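Local coordinates for predicted HD superfamily hydrolase (uncultured Thermotogales bacterium, PDB 2PQ7), which is a predicted hydrolase of the HD superfamily that binds two iron(III) ions within a helical domain, its substrate and physiological role not being established, at residues A[18-23]-A[66-71]; A[57-62]-A[125-130]; A[86-91]-A[104-109]; A[140-145]-A[204-209]. All coordinates share one frame; numbering follows the deposited sequence. Where two conformers were deposited one is given.

Contact 1. Residues A[18-23]-A[66-71]; sequences LNIVRE and HDIKRP. With FE (Fe (III) ion), chain C; FE (Fe (III) ion), chain B; PO4 (phosphate ion), chain E; PO4 (phosphate ion), chain F.
I68 meets residues 18-23 through CD1 alone, which lies 3.9 Å from both I20 CG2 and V21 CG2. The extended chain (chi1 -157°, CG1 opposite the backbone N) carries CD1 out of the turn, meeting the isoleucine and valine at a slant; A24, further along helix 14-25, and Y87 also touch it. Toward the irons, H66 NE2 binds the chain C iron at 2.2 Å, while its ND1 is hydrogen-bonded to A63 O, which fixes the ring's rotation. D67 bridges the metals, OD1 on the chain B iron and OD2 on the chain C iron, and water 1 joins them a second time. H66 and D67 are the central pair of the HD signature: H37 and D132 complete one metal site, H80 and H112 the other. R70 reaches phosphate E, probably from the crystallisation liquor, which is another bridge, O3 on the chain B iron and O4 on the chain C iron. R70 NE meets that O3 at the guanidinium edge over 2.9 Å in a fairly straight bond (158°); NH2 adds a longer one at 3.2 Å and a weak bond to O1 of phosphate F. With an alanine here, the iron-bound phosphates would probably be left without N-H donors at O3 of phosphate E and O1 of phosphate F. A type I turn from D67 to R70, closed by R70 N to D67 O, carries this arginine.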
loop_
_atom_site.group_PDB
_atom_site.type_symbol
_atom_site.label_atom_id
_atom_site.label_comp_id
_atom_site.label_asym_id
_atom_site.label_seq_id
_atom_site.Cartn_x
_atom_site.Cartn_y
_atom_site.Cartn_z
ATOM N N LEU A 18 2.667 -29.025 7.288
ATOM C CA LEU A 18 2.423 -28.020 6.259
ATOM C C LEU A 18 1.528 -28.633 5.192
ATOM O O LEU A 18 0.572 -28.025 4.720
ATOM C CB LEU A 18 3.732 -27.548 5.579
ATOM C CG LEU A 18 4.682 -26.644 6.365
ATOM C CD1 LEU A 18 6.078 -26.697 5.774
ATOM C CD2 LEU A 18 4.201 -25.223 6.415
ATOM N N ASN A 19 1.844 -29.853 4.801
ATOM C CA ASN A 19 1.057 -30.511 3.761
ATOM C C ASN A 19 -0.453 -30.564 4.129
ATOM O O ASN A 19 -1.316 -30.195 3.343
ATOM C CB ASN A 19 1.635 -31.908 3.438
ATOM C CG ASN A 19 0.995 -32.521 2.212
ATOM O OD1 ASN A 19 0.517 -33.660 2.249
ATOM N ND2 ASN A 19 1.004 -31.778 1.110
ATOM N N ILE A 20 -0.714 -30.996 5.358
ATOM C CA ILE A 20 -2.083 -31.157 5.933
ATOM C C ILE A 20 -2.800 -29.795 5.959
ATOM O O ILE A 20 -3.951 -29.690 5.543
ATOM C CB ILE A 20 -2.015 -31.838 7.295
ATOM C CG1 ILE A 20 -1.665 -33.327 7.166
ATOM C CG2 ILE A 20 -3.340 -31.697 8.047
ATOM C CD1 ILE A 20 -1.206 -33.958 8.475
ATOM N N VAL A 21 -2.084 -28.748 6.354
ATOM C CA VAL A 21 -2.626 -27.424 6.350
ATOM C C VAL A 21 -2.992 -26.985 4.936
ATOM O O VAL A 21 -4.078 -26.503 4.672
ATOM C CB VAL A 21 -1.689 -26.409 7.083
ATOM C CG1 VAL A 21 -2.204 -25.027 6.896
ATOM C CG2 VAL A 21 -1.522 -26.780 8.571
ATOM N N ARG A 22 -2.108 -27.220 3.968
ATOM C CA ARG A 22 -2.431 -26.871 2.586
ATOM C C ARG A 22 -3.703 -27.577 2.102
ATOM O O ARG A 22 -4.558 -26.969 1.462
ATOM C CB ARG A 22 -1.244 -27.207 1.660
ATOM C CG ARG A 22 -0.053 -26.294 1.917
ATOM C CD ARG A 22 1.178 -26.613 1.047
ATOM N NE ARG A 22 0.913 -26.377 -0.363
ATOM N N GLU A 23 -3.791 -28.857 2.411
ATOM C CA GLU A 23 -4.949 -29.666 2.062
ATOM C C GLU A 23 -6.222 -29.142 2.736
ATOM O O GLU A 23 -7.278 -29.089 2.109
ATOM C CB GLU A 23 -4.687 -31.123 2.425
ATOM C CG GLU A 23 -3.668 -31.782 1.501
ATOM C CD GLU A 23 -3.085 -33.078 2.007
ATOM O OE1 GLU A 23 -3.197 -33.448 3.202
ATOM O OE2 GLU A 23 -2.455 -33.741 1.139
ATOM N N HIS A 66 -3.320 -23.268 13.994
ATOM C CA HIS A 66 -4.311 -22.487 14.784
ATOM C C HIS A 66 -5.619 -22.209 14.049
ATOM O O HIS A 66 -6.651 -22.207 14.661
ATOM C CB HIS A 66 -3.721 -21.206 15.350
ATOM C CG HIS A 66 -3.713 -20.052 14.405
ATOM N ND1 HIS A 66 -2.867 -19.968 13.330
ATOM C CD2 HIS A 66 -4.451 -18.916 14.396
ATOM C CE1 HIS A 66 -3.101 -18.838 12.677
ATOM N NE2 HIS A 66 -4.069 -18.178 13.308
ATOM N N ASP A 67 -5.556 -21.994 12.743
ATOM C CA ASP A 67 -6.741 -21.748 11.933
ATOM C C ASP A 67 -7.076 -22.913 10.973
ATOM O O ASP A 67 -7.817 -22.690 9.995
ATOM C CB ASP A 67 -6.541 -20.469 11.147
ATOM C CG ASP A 67 -6.754 -19.213 11.992
ATOM O OD1 ASP A 67 -7.416 -19.203 13.070
ATOM O OD2 ASP A 67 -6.278 -18.131 11.537
ATOM N N ILE A 68 -6.590 -24.130 11.280
ATOM C CA ILE A 68 -6.794 -25.245 10.368
ATOM C C ILE A 68 -8.271 -25.618 10.245
ATOM O O ILE A 68 -8.688 -26.121 9.210
ATOM C CB ILE A 68 -5.904 -26.443 10.698
ATOM C CG1 ILE A 68 -5.717 -27.329 9.434
ATOM C CG2 ILE A 68 -6.434 -27.259 11.896
ATOM C CD1 ILE A 68 -4.878 -28.547 9.647
ATOM N N LYS A 69 -9.089 -25.221 11.239
ATOM C CA LYS A 69 -10.500 -25.500 11.190
ATOM C C LYS A 69 -11.306 -24.266 10.776
ATOM O O LYS A 69 -12.553 -24.251 10.885
ATOM C CB LYS A 69 -10.986 -26.128 12.487
ATOM C CG LYS A 69 -10.533 -27.538 12.694
ATOM C CD LYS A 69 -11.343 -28.503 11.835
ATOM C CE LYS A 69 -10.802 -29.902 12.049
ATOM N NZ LYS A 69 -11.646 -30.896 11.355
ATOM N N ARG A 70 -10.636 -23.258 10.255
ATOM C CA ARG A 70 -11.365 -22.086 9.732
ATOM C C ARG A 70 -12.284 -22.454 8.563
ATOM O O ARG A 70 -13.429 -22.025 8.511
ATOM C CB ARG A 70 -10.431 -20.941 9.316
ATOM C CG ARG A 70 -10.280 -19.871 10.306
ATOM C CD ARG A 70 -11.487 -18.988 10.294
ATOM N NE ARG A 70 -11.343 -17.877 11.217
ATOM C CZ ARG A 70 -12.307 -17.009 11.491
ATOM N NH1 ARG A 70 -13.493 -17.126 10.920
ATOM N NH2 ARG A 70 -12.082 -16.030 12.361
ATOM N N PRO A 71 -11.761 -23.205 7.606
ATOM C CA PRO A 71 -12.657 -23.603 6.526
ATOM C C PRO A 71 -13.859 -24.397 7.048
ATOM O O PRO A 71 -14.990 -24.166 6.622
ATOM C CB PRO A 71 -11.738 -24.478 5.646
ATOM C CG PRO A 71 -10.376 -23.913 5.875
ATOM C CD PRO A 71 -10.359 -23.587 7.339
HETATM FE FE FE C . -5.396 -16.533 12.594
HETATM FE FE FE B . -8.280 -17.833 14.246
HETATM P P PO4 E . -8.500 -15.692 11.720
HETATM O O1 PO4 E . -9.431 -14.520 11.898
HETATM O O2 PO4 E . -8.604 -16.129 10.248
HETATM O O3 PO4 E . -9.014 -16.823 12.613
HETATM O O4 PO4 E . -7.064 -15.212 11.914
HETATM P P PO4 F . -9.664 -15.005 15.283
HETATM O O1 PO4 F . -10.989 -14.752 14.575
HETATM O O2 PO4 F . -8.530 -14.285 14.579
HETATM O O3 PO4 F . -9.367 -16.488 15.384
HETATM O O4 PO4 F . -9.810 -14.446 16.677
HETATM O O HOH W 1 -6.651 -16.671 14.239
#

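Contact 2. Residues A[57-62]-A[125-130]; sequences QKAIIA and GKILQD
L128, which gives the most surface to this contact, lays its two methyls against A62 of helix 56-65. CD1 sits 4.0 Å from the A62 carbonyl O, a contact with the backbone, while CD2 faces the A62 CB at 4.3 Å. The leucine's CG lies anti to the backbone N (chi1 174°), and this directs the fork across the gap between the helices. A62 answers with one methyl, whose bond from CA points at the opposite helix; V105 and T124 also touch that alanine. A59, one turn earlier, rests its CB 4.2 Å from I127 CG2, the branch of the isoleucine that lies opposite the backbone N. The side-chain-to-side-chain touches are apolar, and the four residues are buried. The residues of helix 56-65 that meet residues 125-130 are alanines, consistent with the close backbones, the CA atoms of A59 and L128 being 6.5 Å apart. Helix 35-52 packs against both partners of the second pair, A49 on A59 and I48 on I127. D130 OD1 and OD2 take hydrogen bonds from the backbone N atoms of W191 and T192. L128 also lies about 4 Å, side chain to side chain, from the iron ligands H66 and H112. This is the interior of an all-helical HD domain, where helix 56-65 leads into the HD pair and helix 123-133 carries the ligand D132.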
loop_
_atom_site.group_PDB
_atom_site.type_symbol
_atom_site.label_atom_id
_atom_site.label_comp_id
_atom_site.label_asym_id
_atom_site.label_seq_id
_atom_site.Cartn_x
_atom_site.Cartn_y
_atom_site.Cartn_z
ATOM N N GLN A 57 9.401 -24.989 18.574
ATOM C CA GLN A 57 8.623 -26.094 18.055
ATOM C C GLN A 57 7.127 -25.894 18.384
ATOM O O GLN A 57 6.285 -26.040 17.509
ATOM C CB GLN A 57 9.125 -27.447 18.567
ATOM C CG GLN A 57 10.573 -27.751 18.127
ATOM C CD GLN A 57 11.008 -29.164 18.412
ATOM O OE1 GLN A 57 10.248 -29.981 18.931
ATOM N NE2 GLN A 57 12.250 -29.482 18.024
ATOM N N LYS A 58 6.859 -25.625 19.657
ATOM C CA LYS A 58 5.466 -25.373 20.080
ATOM C C LYS A 58 4.844 -24.166 19.346
ATOM O O LYS A 58 3.759 -24.279 18.864
ATOM C CB LYS A 58 5.393 -25.154 21.600
ATOM C CG LYS A 58 5.583 -26.397 22.466
ATOM C CD LYS A 58 5.639 -26.072 23.992
ATOM C CE LYS A 58 5.875 -27.308 24.834
ATOM N NZ LYS A 58 6.125 -26.979 26.253
ATOM N N ALA A 59 5.596 -23.078 19.241
ATOM C CA ALA A 59 5.123 -21.855 18.620
ATOM C C ALA A 59 4.787 -22.020 17.150
ATOM O O ALA A 59 3.735 -21.632 16.689
ATOM C CB ALA A 59 6.128 -20.772 18.864
ATOM N N ILE A 60 5.698 -22.668 16.413
ATOM C CA ILE A 60 5.508 -22.910 15.005
ATOM C C ILE A 60 4.324 -23.814 14.705
ATOM O O ILE A 60 3.520 -23.515 13.822
ATOM C CB ILE A 60 6.778 -23.572 14.407
ATOM C CG1 ILE A 60 7.895 -22.542 14.371
ATOM C CG2 ILE A 60 6.542 -24.159 13.030
ATOM C CD1 ILE A 60 7.604 -21.297 13.480
ATOM N N ILE A 61 4.275 -24.933 15.427
ATOM C CA ILE A 61 3.208 -25.909 15.236
ATOM C C ILE A 61 1.855 -25.295 15.616
ATOM O O ILE A 61 0.888 -25.452 14.870
ATOM C CB ILE A 61 3.525 -27.247 15.908
ATOM C CG1 ILE A 61 4.727 -27.902 15.146
ATOM C CG2 ILE A 61 2.338 -28.166 15.901
ATOM C CD1 ILE A 61 5.230 -29.135 15.801
ATOM N N ALA A 62 1.843 -24.553 16.714
ATOM C CA ALA A 62 0.588 -23.935 17.077
ATOM C C ALA A 62 0.129 -22.920 16.004
ATOM O O ALA A 62 -1.029 -22.856 15.640
ATOM C CB ALA A 62 0.791 -23.256 18.332
ATOM N N GLY A 125 0.611 -19.901 24.006
ATOM C CA GLY A 125 -0.619 -19.222 23.673
ATOM C C GLY A 125 -0.479 -17.713 23.521
ATOM O O GLY A 125 -1.092 -17.135 22.653
ATOM N N LYS A 126 0.370 -17.112 24.331
ATOM C CA LYS A 126 0.647 -15.705 24.267
ATOM C C LYS A 126 1.368 -15.362 22.970
ATOM O O LYS A 126 1.026 -14.394 22.284
ATOM C CB LYS A 126 1.407 -15.275 25.512
ATOM C CG LYS A 126 0.449 -15.262 26.748
ATOM C CD LYS A 126 1.199 -14.893 28.028
ATOM C CE LYS A 126 0.355 -15.155 29.288
ATOM N NZ LYS A 126 1.199 -15.175 30.549
ATOM N N ILE A 127 2.393 -16.133 22.629
ATOM C CA ILE A 127 3.129 -15.945 21.387
ATOM C C ILE A 127 2.206 -16.121 20.197
ATOM O O ILE A 127 2.225 -15.295 19.263
ATOM C CB ILE A 127 4.307 -16.915 21.289
ATOM C CG1 ILE A 127 5.347 -16.524 22.349
ATOM C CG2 ILE A 127 4.898 -16.930 19.880
ATOM C CD1 ILE A 127 6.463 -17.486 22.490
ATOM N N LEU A 128 1.343 -17.122 20.237
ATOM C CA LEU A 128 0.427 -17.396 19.132
ATOM C C LEU A 128 -0.503 -16.233 18.926
ATOM O O LEU A 128 -0.706 -15.790 17.802
ATOM C CB LEU A 128 -0.391 -18.670 19.375
ATOM C CG LEU A 128 -1.468 -18.948 18.328
ATOM C CD1 LEU A 128 -0.869 -19.080 16.905
ATOM C CD2 LEU A 128 -2.247 -20.181 18.691
ATOM N N GLN A 129 -1.119 -15.764 20.021
ATOM C CA GLN A 129 -2.018 -14.641 19.916
ATOM C C GLN A 129 -1.320 -13.402 19.393
ATOM O O GLN A 129 -1.848 -12.744 18.489
ATOM C CB GLN A 129 -2.719 -14.383 21.228
ATOM C CG GLN A 129 -3.809 -13.403 21.071
ATOM C CD GLN A 129 -4.746 -13.406 22.279
ATOM O OE1 GLN A 129 -4.396 -12.939 23.357
ATOM N NE2 GLN A 129 -5.944 -13.931 22.097
ATOM N N ASP A 130 -0.103 -13.116 19.844
ATOM C CA ASP A 130 0.625 -12.007 19.320
ATOM C C ASP A 130 0.879 -12.161 17.825
ATOM O O ASP A 130 0.722 -11.204 17.055
ATOM C CB ASP A 130 1.988 -11.854 20.000
ATOM C CG ASP A 130 1.921 -11.266 21.397
ATOM O OD1 ASP A 130 0.817 -10.826 21.866
ATOM O OD2 ASP A 130 3.016 -11.199 22.022
#

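Contact 3. Residues A[86-91]-A[104-109]; sequences EYASGL and EVSKAI
S89 and S106 hold the same rotamer, each OG anti to its own carbonyl carbon and beside the backbone N (chi1 -66° and -62°), and this brings the two hydroxyl oxygens together across the helix pair, OG to OG 2.8 Å. Each hydroxyl also has a backbone carbonyl one turn back on its own helix, A85 O for S89 and V102 O for S106. Both serines were deposited in two conformers, so the polar link may not always be made. A88 fills the space beside it: its CB lies 3.7 Å from S106 OG and 3.9 Å from I109 CD1, the end of an extended isoleucine chain. A methyl and a hydroxyl are small, and the CA atoms of A88 and S106 accordingly come within 5.7 Å. The local axes approach to 8.5 Å and run nearly antiparallel, at 165°, as in a helical hairpin within the HD domain. Helix 56-65 lies against both arms, L65 touching A88 and I109. Y87 and L91 of helix 80-91 also pack on I20 of helix 14-25; E104, on helix 99-111, is hydrogen-bonded to T124 of helix 123-133.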
loop_
_atom_site.group_PDB
_atom_site.type_symbol
_atom_site.label_atom_id
_atom_site.label_comp_id
_atom_site.label_asym_id
_atom_site.label_seq_id
_atom_site.Cartn_x
_atom_site.Cartn_y
_atom_site.Cartn_z
ATOM N N GLU A 86 -9.088 -29.497 19.370
ATOM C CA GLU A 86 -9.400 -30.920 19.390
ATOM C C GLU A 86 -8.615 -31.675 18.281
ATOM O O GLU A 86 -8.106 -32.755 18.495
ATOM C CB GLU A 86 -10.926 -31.093 19.226
ATOM C CG GLU A 86 -11.379 -32.539 19.129
ATOM C CD GLU A 86 -12.890 -32.690 18.910
ATOM O OE1 GLU A 86 -13.670 -32.010 19.629
ATOM O OE2 GLU A 86 -13.272 -33.552 18.081
ATOM N N TYR A 87 -8.534 -31.047 17.134
ATOM C CA TYR A 87 -7.806 -31.629 16.007
ATOM C C TYR A 87 -6.345 -31.788 16.382
ATOM O O TYR A 87 -5.744 -32.858 16.151
ATOM C CB TYR A 87 -7.956 -30.779 14.738
ATOM C CG TYR A 87 -7.182 -31.380 13.608
ATOM C CD1 TYR A 87 -7.660 -32.474 12.950
ATOM C CD2 TYR A 87 -5.970 -30.848 13.206
ATOM C CE1 TYR A 87 -6.925 -33.077 11.926
ATOM C CE2 TYR A 87 -5.197 -31.462 12.197
ATOM C CZ TYR A 87 -5.697 -32.539 11.565
ATOM O OH TYR A 87 -4.922 -33.125 10.560
ATOM N N ALA A 88 -5.712 -30.759 16.915
ATOM C CA ALA A 88 -4.304 -30.869 17.324
ATOM C C ALA A 88 -4.074 -31.961 18.335
ATOM O O ALA A 88 -3.097 -32.685 18.300
ATOM C CB ALA A 88 -3.831 -29.529 17.835
ATOM N N SER A 89 -4.998 -32.119 19.273
ATOM C CA SER A 89 -4.897 -33.204 20.269
ATOM C C SER A 89 -4.998 -34.601 19.696
ATOM O O SER A 89 -4.572 -35.560 20.326
ATOM C CB SER A 89 -5.989 -33.049 21.331
ATOM O OG SER A 89 -5.770 -31.893 22.074
ATOM N N GLY A 90 -5.647 -34.730 18.559
ATOM C CA GLY A 90 -5.701 -35.996 17.891
ATOM C C GLY A 90 -4.517 -36.250 16.983
ATOM O O GLY A 90 -3.954 -37.316 16.983
ATOM N N LEU A 91 -4.121 -35.232 16.234
ATOM C CA LEU A 91 -3.059 -35.381 15.233
ATOM C C LEU A 91 -1.682 -35.546 15.870
ATOM O O LEU A 91 -0.931 -36.443 15.520
ATOM C CB LEU A 91 -3.009 -34.157 14.317
ATOM C CG LEU A 91 -1.788 -34.095 13.368
ATOM C CD1 LEU A 91 -1.993 -35.164 12.304
ATOM C CD2 LEU A 91 -1.681 -32.752 12.736
ATOM N N GLU A 104 -0.115 -28.300 25.557
ATOM C CA GLU A 104 0.200 -26.878 25.491
ATOM C C GLU A 104 -0.205 -26.305 24.132
ATOM O O GLU A 104 -0.746 -25.202 24.029
ATOM C CB GLU A 104 1.693 -26.563 25.797
ATOM C CG GLU A 104 2.018 -25.067 25.659
ATOM C CD GLU A 104 3.291 -24.627 26.353
ATOM O OE1 GLU A 104 3.793 -25.381 27.204
ATOM O OE2 GLU A 104 3.776 -23.495 26.073
ATOM N N VAL A 105 0.165 -26.991 23.069
ATOM C CA VAL A 105 -0.207 -26.538 21.740
ATOM C C VAL A 105 -1.719 -26.469 21.588
ATOM O O VAL A 105 -2.255 -25.481 21.024
ATOM C CB VAL A 105 0.413 -27.424 20.613
ATOM C CG1 VAL A 105 -0.147 -27.084 19.236
ATOM C CG2 VAL A 105 1.914 -27.279 20.625
ATOM N N SER A 106 -2.403 -27.520 22.030
ATOM C CA SER A 106 -3.851 -27.559 21.921
ATOM C C SER A 106 -4.519 -26.391 22.705
ATOM O O SER A 106 -5.396 -25.726 22.143
ATOM C CB SER A 106 -4.391 -28.923 22.350
ATOM O OG SER A 106 -3.888 -29.960 21.511
ATOM N N LYS A 107 -4.060 -26.115 23.929
ATOM C CA LYS A 107 -4.621 -25.060 24.768
ATOM C C LYS A 107 -4.329 -23.744 24.078
ATOM O O LYS A 107 -5.168 -22.806 24.088
ATOM C CB LYS A 107 -3.966 -25.091 26.144
ATOM C CG LYS A 107 -4.570 -24.057 27.112
ATOM C CD LYS A 107 -3.935 -24.151 28.565
ATOM N N ALA A 108 -3.161 -23.575 23.483
ATOM C CA ALA A 108 -2.854 -22.327 22.808
ATOM C C ALA A 108 -3.828 -22.060 21.690
ATOM O O ALA A 108 -4.298 -20.942 21.485
ATOM C CB ALA A 108 -1.420 -22.354 22.270
ATOM N N ILE A 109 -4.153 -23.071 20.918
ATOM C CA ILE A 109 -5.082 -22.895 19.822
ATOM C C ILE A 109 -6.464 -22.600 20.368
ATOM O O ILE A 109 -7.213 -21.765 19.865
ATOM C CB ILE A 109 -5.105 -24.159 18.940
ATOM C CG1 ILE A 109 -3.719 -24.336 18.263
ATOM C CG2 ILE A 109 -6.275 -24.126 17.901
ATOM C CD1 ILE A 109 -3.537 -25.687 17.559
#

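Contact 4. Residues A[140-145]-A[204-209]; sequences VAIARV and SFVVEF
I142 enters the groove between F205, V206 and F209 and makes every close contact of this pair of segments. At CB the chain forks. One branch, CG2, lies anti to the backbone N and settles over the face of the F209 ring, 3.8 Å from its centroid and 11° off the normal, a CH-pi contact. The other, CG1, carries the extended arm on toward helix 193-217. At its tip, CD1 touches V206 CG2 at 4.0 Å, F205 CE2 at 4.1 Å and the root of the F209 side chain, CB, at 3.9 Å. F209 thus crosses the isoleucine at a slant. A serine at F209 would probably leave I142 CG2 without the ring face it rests on and open a gap beside the isoleucine. The local axes stay 11.0 Å apart at an angle of 42°, so these long side chains bridge the distance. F205 meets F205 of the second subunit with ring planes about 15° apart, and V140 N is hydrogen-bonded to E216 OE1 of that subunit. The contact is apolar helix-to-helix packing, away from the iron sites, that joins helix 139-147 to the long C-terminal helix at the dimer interface.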
loop_
_atom_site.group_PDB
_atom_site.type_symbol
_atom_site.label_atom_id
_atom_site.label_comp_id
_atom_site.label_asym_id
_atom_site.label_seq_id
_atom_site.Cartn_x
_atom_site.Cartn_y
_atom_site.Cartn_z
ATOM N N VAL A 140 1.618 -5.829 4.137
ATOM C CA VAL A 140 0.694 -6.776 3.514
ATOM C C VAL A 140 -0.734 -6.422 3.866
ATOM O O VAL A 140 -1.616 -6.481 3.004
ATOM C CB VAL A 140 1.023 -8.259 3.872
ATOM C CG1 VAL A 140 -0.012 -9.194 3.274
ATOM C CG2 VAL A 140 2.411 -8.639 3.375
ATOM N N ALA A 141 -0.983 -6.039 5.120
ATOM C CA ALA A 141 -2.312 -5.588 5.540
ATOM C C ALA A 141 -2.802 -4.370 4.700
ATOM O O ALA A 141 -3.953 -4.324 4.298
ATOM C CB ALA A 141 -2.302 -5.248 7.024
ATOM N N ILE A 142 -1.916 -3.403 4.485
ATOM C CA ILE A 142 -2.225 -2.255 3.627
ATOM C C ILE A 142 -2.601 -2.744 2.233
ATOM O O ILE A 142 -3.602 -2.315 1.671
ATOM C CB ILE A 142 -1.051 -1.256 3.541
ATOM C CG1 ILE A 142 -0.827 -0.539 4.871
ATOM C CG2 ILE A 142 -1.294 -0.229 2.427
ATOM C CD1 ILE A 142 0.563 0.107 4.993
ATOM N N ALA A 143 -1.774 -3.596 1.643
ATOM C CA ALA A 143 -2.068 -4.126 0.331
ATOM C C ALA A 143 -3.445 -4.821 0.319
ATOM O O ALA A 143 -4.210 -4.661 -0.648
ATOM C CB ALA A 143 -0.985 -5.052 -0.148
ATOM N N ARG A 144 -3.784 -5.567 1.385
ATOM C CA ARG A 144 -5.083 -6.250 1.410
ATOM C C ARG A 144 -6.231 -5.300 1.399
ATOM O O ARG A 144 -7.248 -5.566 0.768
ATOM C CB ARG A 144 -5.268 -7.136 2.660
ATOM C CG ARG A 144 -4.820 -8.549 2.512
ATOM C CD ARG A 144 -5.526 -9.455 3.590
ATOM N NE ARG A 144 -5.348 -8.929 4.946
ATOM C CZ ARG A 144 -4.198 -8.971 5.607
ATOM N NH1 ARG A 144 -3.117 -9.501 5.035
ATOM N NH2 ARG A 144 -4.117 -8.452 6.834
ATOM N N VAL A 145 -6.106 -4.210 2.131
ATOM C CA VAL A 145 -7.192 -3.243 2.177
ATOM C C VAL A 145 -7.480 -2.738 0.767
ATOM O O VAL A 145 -8.629 -2.695 0.343
ATOM C CB VAL A 145 -6.882 -2.063 3.117
ATOM C CG1 VAL A 145 -7.922 -0.944 2.950
ATOM C CG2 VAL A 145 -6.837 -2.535 4.555
ATOM N N SER A 204 3.873 2.294 12.974
ATOM C CA SER A 204 4.509 3.538 12.535
ATOM C C SER A 204 4.677 3.575 11.003
ATOM O O SER A 204 4.718 4.663 10.406
ATOM C CB SER A 204 5.841 3.747 13.234
ATOM O OG SER A 204 5.636 3.893 14.619
ATOM N N PHE A 205 4.833 2.407 10.376
ATOM C CA PHE A 205 4.878 2.330 8.919
ATOM C C PHE A 205 3.494 2.606 8.341
ATOM O O PHE A 205 3.364 3.365 7.354
ATOM C CB PHE A 205 5.427 0.972 8.421
ATOM C CG PHE A 205 5.528 0.894 6.928
ATOM C CD1 PHE A 205 6.514 1.595 6.291
ATOM C CD2 PHE A 205 4.585 0.231 6.179
ATOM C CE1 PHE A 205 6.625 1.577 4.914
ATOM C CE2 PHE A 205 4.690 0.214 4.767
ATOM C CZ PHE A 205 5.697 0.905 4.166
ATOM N N VAL A 206 2.465 2.038 8.943
ATOM C CA VAL A 206 1.092 2.269 8.512
ATOM C C VAL A 206 0.729 3.754 8.629
ATOM O O VAL A 206 0.123 4.305 7.703
ATOM C CB VAL A 206 0.087 1.375 9.256
ATOM C CG1 VAL A 206 -1.350 1.738 8.880
ATOM C CG2 VAL A 206 0.363 -0.096 8.963
ATOM N N VAL A 207 1.124 4.398 9.725
ATOM C CA VAL A 207 0.843 5.818 9.927
ATOM C C VAL A 207 1.520 6.640 8.838
ATOM O O VAL A 207 0.879 7.499 8.213
ATOM C CB VAL A 207 1.245 6.293 11.346
ATOM C CG1 VAL A 207 1.219 7.811 11.439
ATOM C CG2 VAL A 207 0.337 5.640 12.392
ATOM N N GLU A 208 2.799 6.377 8.595
ATOM C CA GLU A 208 3.511 7.058 7.528
ATOM C C GLU A 208 2.825 6.853 6.167
ATOM O O GLU A 208 2.721 7.799 5.372
ATOM C CB GLU A 208 4.951 6.597 7.428
ATOM C CG GLU A 208 5.744 7.352 6.332
ATOM C CD GLU A 208 7.202 7.008 6.298
ATOM O OE1 GLU A 208 7.694 6.352 7.246
ATOM O OE2 GLU A 208 7.878 7.358 5.319
ATOM N N PHE A 209 2.369 5.639 5.888
ATOM C CA PHE A 209 1.664 5.366 4.645
ATOM C C PHE A 209 0.446 6.286 4.517
ATOM O O PHE A 209 0.230 6.884 3.451
ATOM C CB PHE A 209 1.209 3.908 4.534
ATOM C CG PHE A 209 0.635 3.570 3.182
ATOM C CD1 PHE A 209 -0.666 3.905 2.870
ATOM C CD2 PHE A 209 1.420 2.965 2.207
ATOM C CE1 PHE A 209 -1.171 3.635 1.606
ATOM C CE2 PHE A 209 0.910 2.687 0.971
ATOM C CZ PHE A 209 -0.371 3.028 0.665
#

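How the contacts relate
Contacts 1, 2 and 3 form one continuous cluster beside the irons, their centres 11 to 15 Å apart. H66 of contact 1 links them: its CB packs on L128 CD2 of contact 2 at 3.8 Å and its carbonyl O on I109 CG2 of contact 3. Contact 3 is nested in the chain loop closed by contact 2, and a salt bridge joins the two, K58 NZ to E104 OE1 at 3.0 Å. The side chains of L128 and I109 are about 7 and 8 Å from an iron, a second shell behind the ligands. Contact 4 stands apart: its centre lies about 24 Å from that of contact 2 and 33 Å from that of contact 3, at the second subunit.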